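Shikimate dehydrogenase-like protein HI_0607 (PDB 1NPY) catalyses the NADP(+)-dependent oxidation of shikimate to 3-dehydroshikimate in vitro, but so weakly that shikimate may not be its biological substrate. Local coordinates at residues A[120-126]-A[177-183]; A[147-153]-A[165-171]. All coordinates share one frame; numbering follows the deposited sequence.

Contact 1 (A[120-126]-A[177-183])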
loop_
_atom_site.group_PDB
_atom_site.type_symbol
_atom_site.label_atom_id
_atom_site.label_comp_id
_atom_site.label_asym_id
_atom_site.label_seq_id
_atom_site.Cartn_x
_atom_site.Cartn_y
_atom_site.Cartn_z
ATOM N N ALA A 120 -16.568 9.656 -11.611
ATOM C CA ALA A 120 -15.748 9.223 -12.738
ATOM C C ALA A 120 -15.725 7.704 -12.859
ATOM O O ALA A 120 -15.811 6.990 -11.861
ATOM C CB ALA A 120 -14.341 9.751 -12.557
ATOM N N LYS A 121 -15.526 7.227 -14.085
ATOM C CA LYS A 121 -15.408 5.812 -14.397
ATOM C C LYS A 121 -13.969 5.351 -14.151
ATOM O O LYS A 121 -13.016 6.001 -14.606
ATOM C CB LYS A 121 -15.797 5.550 -15.847
ATOM C CG LYS A 121 -17.297 5.647 -16.133
ATOM C CD LYS A 121 -17.589 5.766 -17.622
ATOM C CE LYS A 121 -17.097 4.551 -18.378
ATOM N NZ LYS A 121 -17.586 4.452 -19.786
ATOM N N VAL A 122 -13.839 4.306 -13.338
ATOM C CA VAL A 122 -12.537 3.740 -12.968
ATOM C C VAL A 122 -12.358 2.356 -13.601
ATOM O O VAL A 122 -13.285 1.563 -13.616
ATOM C CB VAL A 122 -12.434 3.569 -11.441
ATOM C CG1 VAL A 122 -11.047 3.067 -11.032
ATOM C CG2 VAL A 122 -12.729 4.911 -10.773
ATOM N N ILE A 123 -11.165 2.055 -14.114
ATOM C CA ILE A 123 -10.773 0.686 -14.433
ATOM C C ILE A 123 -9.506 0.327 -13.683
ATOM O O ILE A 123 -8.520 1.061 -13.748
ATOM C CB ILE A 123 -10.588 0.468 -15.956
ATOM C CG1 ILE A 123 -11.914 0.674 -16.687
ATOM C CG2 ILE A 123 -9.999 -0.921 -16.229
ATOM C CD1 ILE A 123 -11.751 0.418 -18.197
ATOM N N VAL A 124 -9.568 -0.759 -12.918
ATOM C CA VAL A 124 -8.423 -1.346 -12.239
ATOM C C VAL A 124 -7.905 -2.541 -13.047
ATOM O O VAL A 124 -8.656 -3.479 -13.317
ATOM C CB VAL A 124 -8.791 -1.810 -10.812
ATOM C CG1 VAL A 124 -7.617 -2.497 -10.161
ATOM C CG2 VAL A 124 -9.252 -0.642 -9.931
ATOM N N HIS A 125 -6.653 -2.486 -13.495
ATOM C CA HIS A 125 -6.007 -3.603 -14.160
ATOM C C HIS A 125 -5.251 -4.394 -13.103
ATOM O O HIS A 125 -4.251 -3.947 -12.551
ATOM C CB HIS A 125 -5.065 -3.094 -15.256
ATOM C CG HIS A 125 -4.526 -4.158 -16.160
ATOM N ND1 HIS A 125 -3.668 -3.871 -17.201
ATOM C CD2 HIS A 125 -4.789 -5.482 -16.248
ATOM C CE1 HIS A 125 -3.396 -4.980 -17.868
ATOM N NE2 HIS A 125 -4.057 -5.976 -17.302
ATOM N N GLY A 126 -5.734 -5.601 -12.838
ATOM C CA GLY A 126 -5.082 -6.537 -11.944
ATOM C C GLY A 126 -6.043 -7.063 -10.895
ATOM O O GLY A 126 -7.103 -6.491 -10.669
ATOM N N ASP A 177 -12.158 7.199 -17.017
ATOM C CA ASP A 177 -11.491 8.435 -16.638
ATOM C C ASP A 177 -10.250 8.240 -15.789
ATOM O O ASP A 177 -9.322 9.044 -15.828
ATOM C CB ASP A 177 -12.493 9.275 -15.856
ATOM C CG ASP A 177 -13.747 9.492 -16.649
ATOM O OD1 ASP A 177 -13.591 10.039 -17.758
ATOM O OD2 ASP A 177 -14.877 9.121 -16.275
ATOM N N ILE A 178 -10.270 7.192 -14.971
ATOM C CA ILE A 178 -9.221 6.874 -14.020
ATOM C C ILE A 178 -8.744 5.454 -14.313
ATOM O O ILE A 178 -9.497 4.484 -14.189
ATOM C CB ILE A 178 -9.709 7.011 -12.564
ATOM C CG1 ILE A 178 -10.163 8.449 -12.276
ATOM C CG2 ILE A 178 -8.632 6.641 -11.579
ATOM C CD1 ILE A 178 -10.897 8.633 -10.933
ATOM N N LEU A 179 -7.474 5.342 -14.687
ATOM C CA LEU A 179 -6.844 4.054 -14.939
ATOM C C LEU A 179 -5.874 3.705 -13.822
ATOM O O LEU A 179 -4.988 4.493 -13.496
ATOM C CB LEU A 179 -6.071 4.086 -16.254
ATOM C CG LEU A 179 -6.900 4.643 -17.410
ATOM C CD1 LEU A 179 -5.996 4.676 -18.637
ATOM C CD2 LEU A 179 -8.105 3.769 -17.705
ATOM N N VAL A 180 -6.080 2.553 -13.194
ATOM C CA VAL A 180 -5.222 2.145 -12.091
ATOM C C VAL A 180 -4.539 0.833 -12.454
ATOM O O VAL A 180 -5.193 -0.158 -12.787
ATOM C CB VAL A 180 -5.994 1.936 -10.757
ATOM C CG1 VAL A 180 -5.044 1.774 -9.607
ATOM C CG2 VAL A 180 -7.004 3.026 -10.492
ATOM N N ASN A 181 -3.216 0.802 -12.333
ATOM C CA ASN A 181 -2.475 -0.425 -12.562
ATOM C C ASN A 181 -2.082 -1.032 -11.212
ATOM O O ASN A 181 -1.412 -0.371 -10.396
ATOM C CB ASN A 181 -1.192 -0.201 -13.358
ATOM C CG ASN A 181 -0.390 -1.490 -13.492
ATOM O OD1 ASN A 181 -0.942 -2.502 -13.913
ATOM N ND2 ASN A 181 0.878 -1.466 -13.142
ATOM N N VAL A 182 -2.523 -2.273 -11.010
ATOM C CA VAL A 182 -2.136 -3.093 -9.872
ATOM C C VAL A 182 -1.538 -4.442 -10.312
ATOM O O VAL A 182 -1.506 -5.421 -9.559
ATOM C CB VAL A 182 -3.289 -3.331 -8.871
ATOM C CG1 VAL A 182 -3.736 -2.024 -8.254
ATOM C CG2 VAL A 182 -4.482 -4.086 -9.476
ATOM N N THR A 183 -1.021 -4.481 -11.530
ATOM C CA THR A 183 -0.280 -5.644 -12.023
ATOM C C THR A 183 1.212 -5.421 -11.816
ATOM O O THR A 183 1.652 -4.317 -11.464
ATOM C CB THR A 183 -0.477 -5.892 -13.543
ATOM O OG1 THR A 183 0.079 -4.813 -14.309
ATOM C CG2 THR A 183 -1.920 -6.000 -14.016
#

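Contact 2 (A[147-153]-A[165-171])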
loop_
_atom_site.group_PDB
_atom_site.type_symbol
_atom_site.label_atom_id
_atom_site.label_comp_id
_atom_site.label_asym_id
_atom_site.label_seq_id
_atom_site.Cartn_x
_atom_site.Cartn_y
_atom_site.Cartn_z
ATOM N N LYS A 147 -14.614 -0.968 -12.873
ATOM C CA LYS A 147 -14.547 -2.283 -13.491
ATOM C C LYS A 147 -13.162 -2.848 -13.190
ATOM O O LYS A 147 -12.174 -2.110 -13.200
ATOM C CB LYS A 147 -14.793 -2.189 -14.997
ATOM C CG LYS A 147 -16.143 -1.607 -15.354
ATOM C CD LYS A 147 -16.301 -1.448 -16.860
ATOM C CE LYS A 147 -17.512 -0.615 -17.230
ATOM N NZ LYS A 147 -17.549 -0.280 -18.686
ATOM N N ILE A 148 -13.103 -4.155 -12.964
ATOM C CA ILE A 148 -11.848 -4.851 -12.722
ATOM C C ILE A 148 -11.525 -5.591 -14.007
ATOM O O ILE A 148 -12.317 -6.416 -14.463
ATOM C CB ILE A 148 -11.958 -5.798 -11.511
ATOM C CG1 ILE A 148 -11.982 -4.987 -10.207
ATOM C CG2 ILE A 148 -10.715 -6.699 -11.444
ATOM C CD1 ILE A 148 -13.306 -4.906 -9.517
ATOM N N TYR A 149 -10.408 -5.208 -14.619
ATOM C CA TYR A 149 -9.837 -5.846 -15.794
ATOM C C TYR A 149 -8.679 -6.743 -15.387
ATOM O O TYR A 149 -7.671 -6.279 -14.866
ATOM C CB TYR A 149 -9.329 -4.727 -16.718
ATOM C CG TYR A 149 -8.508 -5.156 -17.914
ATOM C CD1 TYR A 149 -8.854 -6.267 -18.665
ATOM C CD2 TYR A 149 -7.397 -4.409 -18.302
ATOM C CE1 TYR A 149 -8.091 -6.648 -19.766
ATOM C CE2 TYR A 149 -6.630 -4.780 -19.393
ATOM C CZ TYR A 149 -6.980 -5.895 -20.114
ATOM O OH TYR A 149 -6.239 -6.260 -21.211
ATOM N N ALA A 150 -8.801 -8.050 -15.571
ATOM C CA ALA A 150 -7.742 -8.911 -15.075
ATOM C C ALA A 150 -7.729 -10.217 -15.840
ATOM O O ALA A 150 -8.764 -10.663 -16.314
ATOM C CB ALA A 150 -7.915 -9.214 -13.599
ATOM N N ARG A 151 -6.538 -10.787 -15.935
ATOM C CA ARG A 151 -6.396 -12.059 -16.622
ATOM C C ARG A 151 -6.839 -13.266 -15.783
ATOM O O ARG A 151 -7.253 -14.270 -16.363
ATOM C CB ARG A 151 -4.980 -12.199 -17.172
ATOM C CG ARG A 151 -3.897 -12.281 -16.124
ATOM C CD ARG A 151 -2.512 -12.447 -16.726
ATOM N NE ARG A 151 -1.491 -12.228 -15.705
ATOM C CZ ARG A 151 -1.148 -13.098 -14.766
ATOM N NH1 ARG A 151 -1.709 -14.303 -14.715
ATOM N NH2 ARG A 151 -0.200 -12.780 -13.889
ATOM N N ASN A 152 -6.754 -13.200 -14.456
ATOM C CA ASN A 152 -7.319 -14.224 -13.578
ATOM C C ASN A 152 -8.826 -14.012 -13.441
ATOM O O ASN A 152 -9.284 -13.173 -12.663
ATOM C CB ASN A 152 -6.664 -14.213 -12.190
ATOM C CG ASN A 152 -6.984 -15.466 -11.369
ATOM O OD1 ASN A 152 -6.075 -16.069 -10.791
ATOM N ND2 ASN A 152 -8.250 -15.874 -11.316
ATOM N N VAL A 153 -9.594 -14.772 -14.215
ATOM C CA VAL A 153 -11.035 -14.599 -14.318
ATOM C C VAL A 153 -11.776 -14.853 -13.006
ATOM O O VAL A 153 -12.684 -14.109 -12.646
ATOM C CB VAL A 153 -11.602 -15.520 -15.428
ATOM C CG1 VAL A 153 -13.114 -15.511 -15.412
ATOM C CG2 VAL A 153 -11.066 -15.113 -16.799
ATOM N N TYR A 165 -18.965 -4.423 -7.966
ATOM C CA TYR A 165 -18.496 -3.851 -9.216
ATOM C C TYR A 165 -18.615 -4.856 -10.354
ATOM O O TYR A 165 -19.196 -5.923 -10.188
ATOM C CB TYR A 165 -17.042 -3.442 -8.989
ATOM C CG TYR A 165 -16.853 -2.210 -8.143
ATOM C CD1 TYR A 165 -17.660 -1.078 -8.289
ATOM C CD2 TYR A 165 -15.799 -2.153 -7.236
ATOM C CE1 TYR A 165 -17.416 0.073 -7.545
ATOM C CE2 TYR A 165 -15.542 -1.012 -6.500
ATOM C CZ TYR A 165 -16.355 0.078 -6.640
ATOM O OH TYR A 165 -16.013 1.208 -5.933
ATOM N N ALA A 166 -18.060 -4.552 -11.521
ATOM C CA ALA A 166 -18.118 -5.489 -12.633
ATOM C C ALA A 166 -16.718 -5.928 -13.038
ATOM O O ALA A 166 -15.749 -5.192 -12.831
ATOM C CB ALA A 166 -18.864 -4.846 -13.798
ATOM N N TYR A 167 -16.656 -7.116 -13.630
ATOM C CA TYR A 167 -15.444 -7.705 -14.165
ATOM C C TYR A 167 -15.475 -7.685 -15.684
ATOM O O TYR A 167 -16.513 -7.994 -16.281
ATOM C CB TYR A 167 -15.280 -9.144 -13.673
ATOM C CG TYR A 167 -14.182 -9.882 -14.386
ATOM C CD1 TYR A 167 -12.844 -9.660 -14.070
ATOM C CD2 TYR A 167 -14.481 -10.755 -15.431
ATOM C CE1 TYR A 167 -11.847 -10.302 -14.744
ATOM C CE2 TYR A 167 -13.477 -11.401 -16.112
ATOM C CZ TYR A 167 -12.168 -11.165 -15.769
ATOM O OH TYR A 167 -11.155 -11.796 -16.451
ATOM N N ILE A 168 -14.330 -7.364 -16.280
ATOM C CA ILE A 168 -14.138 -7.464 -17.727
ATOM C C ILE A 168 -12.858 -8.219 -18.059
ATOM O O ILE A 168 -11.817 -8.052 -17.413
ATOM C CB ILE A 168 -14.157 -6.071 -18.407
ATOM C CG1 ILE A 168 -13.061 -5.155 -17.832
ATOM C CG2 ILE A 168 -15.530 -5.476 -18.258
ATOM C CD1 ILE A 168 -13.005 -3.769 -18.483
ATOM N N ASN A 169 -12.942 -9.084 -19.065
ATOM C CA ASN A 169 -11.773 -9.831 -19.513
ATOM C C ASN A 169 -11.047 -9.078 -20.627
ATOM O O ASN A 169 -9.962 -9.497 -21.003
ATOM C CB ASN A 169 -12.139 -11.260 -19.925
ATOM C CG ASN A 169 -10.923 -12.169 -20.033
ATOM O OD1 ASN A 169 -10.220 -12.427 -19.054
ATOM N ND2 ASN A 169 -10.667 -12.661 -21.239
ATOM N N SER A 170 -11.585 -7.962 -21.115
ATOM C CA SER A 170 -10.843 -7.105 -22.044
ATOM C C SER A 170 -11.314 -5.655 -22.123
ATOM O O SER A 170 -12.388 -5.301 -21.629
ATOM C CB SER A 170 -10.854 -7.716 -23.449
ATOM O OG SER A 170 -12.185 -7.941 -23.863
ATOM N N LEU A 171 -10.488 -4.810 -22.737
ATOM C CA LEU A 171 -10.795 -3.386 -22.829
ATOM C C LEU A 171 -11.622 -2.912 -24.029
ATOM O O LEU A 171 -11.892 -1.719 -24.155
ATOM C CB LEU A 171 -9.492 -2.591 -22.759
ATOM C CG LEU A 171 -8.765 -2.739 -21.422
ATOM C CD1 LEU A 171 -7.387 -2.104 -21.551
ATOM C CD2 LEU A 171 -9.563 -2.123 -20.295
HETATM O O HOH W 1 -7.720 -5.867 -23.476
#

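Contact 1 (A[120-126]-A[177-183])
V122 to H125 and I178 to N181 run side by side as parallel strands, their axes 4.8 Å apart and 15° from aligned, in the middle of the six-stranded parallel sheet of a Rossmann-type NADP-binding domain. Backbone bonds alternate between the odd-numbered residues of 120-126 and the even-numbered ones of 177-183, from I178 N to K121 O at one end to V182 N to H125 O at the other. K121 O is gripped twice, since D177 N also donates to it at 2.8 Å. The carboxylate of D177 closes this end: its OD2 takes K121 N through the anti lone pair in a nearly straight bond of 3.0 Å, a task suited to an acidic side chain at the strand's beginning.

V122, V124, I178 and V180 share one buried face, as suits branched aliphatic residues; V124 and V180 lie against V134 of helix 131-140, V122 against F143 and L146. CG1 of V122 reaches CG2 of V180 at 4.1 Å, while CG1 of V124, anti to its own backbone N (chi1 176°), extends to CG2 of V182 at 3.6 Å. I123 and L179 turn to the other face and pack on F202.

G126, probably part of the NADP(+) site, has a backbone (phi 128°) that only glycine takes comfortably, since a CB would press on H125 O as well as on V182 CG2. Beside it N181 forms an Asx turn: its OD1 receives T183 N from above the carbonyl plane and T183 OG1 within that plane, while ND2 binds D211. The H125 ring, held at ND1 by A197 O, is covered on one face by T183, whose CG2 sits 3.8 Å from the ring centroid in a CH-pi contact.

Contact 2 (A[147-153]-A[165-171])
Y167 and A150 meet at the tight end of this contact, where the phenol OH of Y167 lies 2.6 Å from A150 O at the ring's edge and 2.8 Å from N169 OD1. CG2 of V153 abuts the same OH. The parallel strands 147-149 and 166-168 themselves are joined by I148 N to A166 O and I168 N to I148 O, the latter at 2.9 Å.

On the opposite face of the sheet from I148 and Y167, L171 lays its CG over one face of the Y149 ring, 3.8 Å from the centroid, a CH-pi contact suited to a branched aliphatic side chain. The ring is swung there with CG anti to the backbone N (chi1 171°), and a water links Y149 OH to L171 N. The solvent side is looser: K147 meets I168 only loosely, CB lying 4.2 Å from I168 CD1, and its extended chain leads away from the strand, while A166 is exposed and small.

Helix 153-163 makes the beta-alpha-beta crossover between the strands, with Q157 and A160 against Y167. I148 and Y165 lean on V135 of helix 131-140, and Y149 stacks on H125 of strand 122-125.

In the fold
The two contacts lie about 10 Å apart between centres in one parallel sheet, ordered 166-168, 146-149, 122-125, 178-181, 208-211, 231-233. Contact 2 occupies its outer edge and contact 1 its middle; backbone bonds from V124 O to Y149 N and from G126 N to Y149 O join them. Along the chain contact 2 is nested inside the loop closed by contact 1: the chain steps outward from 122-125 to 166-168, then crosses back to 178-181, the switch of direction characteristic of Rossmann folds. Strands 122-125 and 146-149 both end at the C-terminal edge of the sheet, and G126 and, at the start of helix 153-163, K154, both NADP(+)-binding by similarity, follow closely.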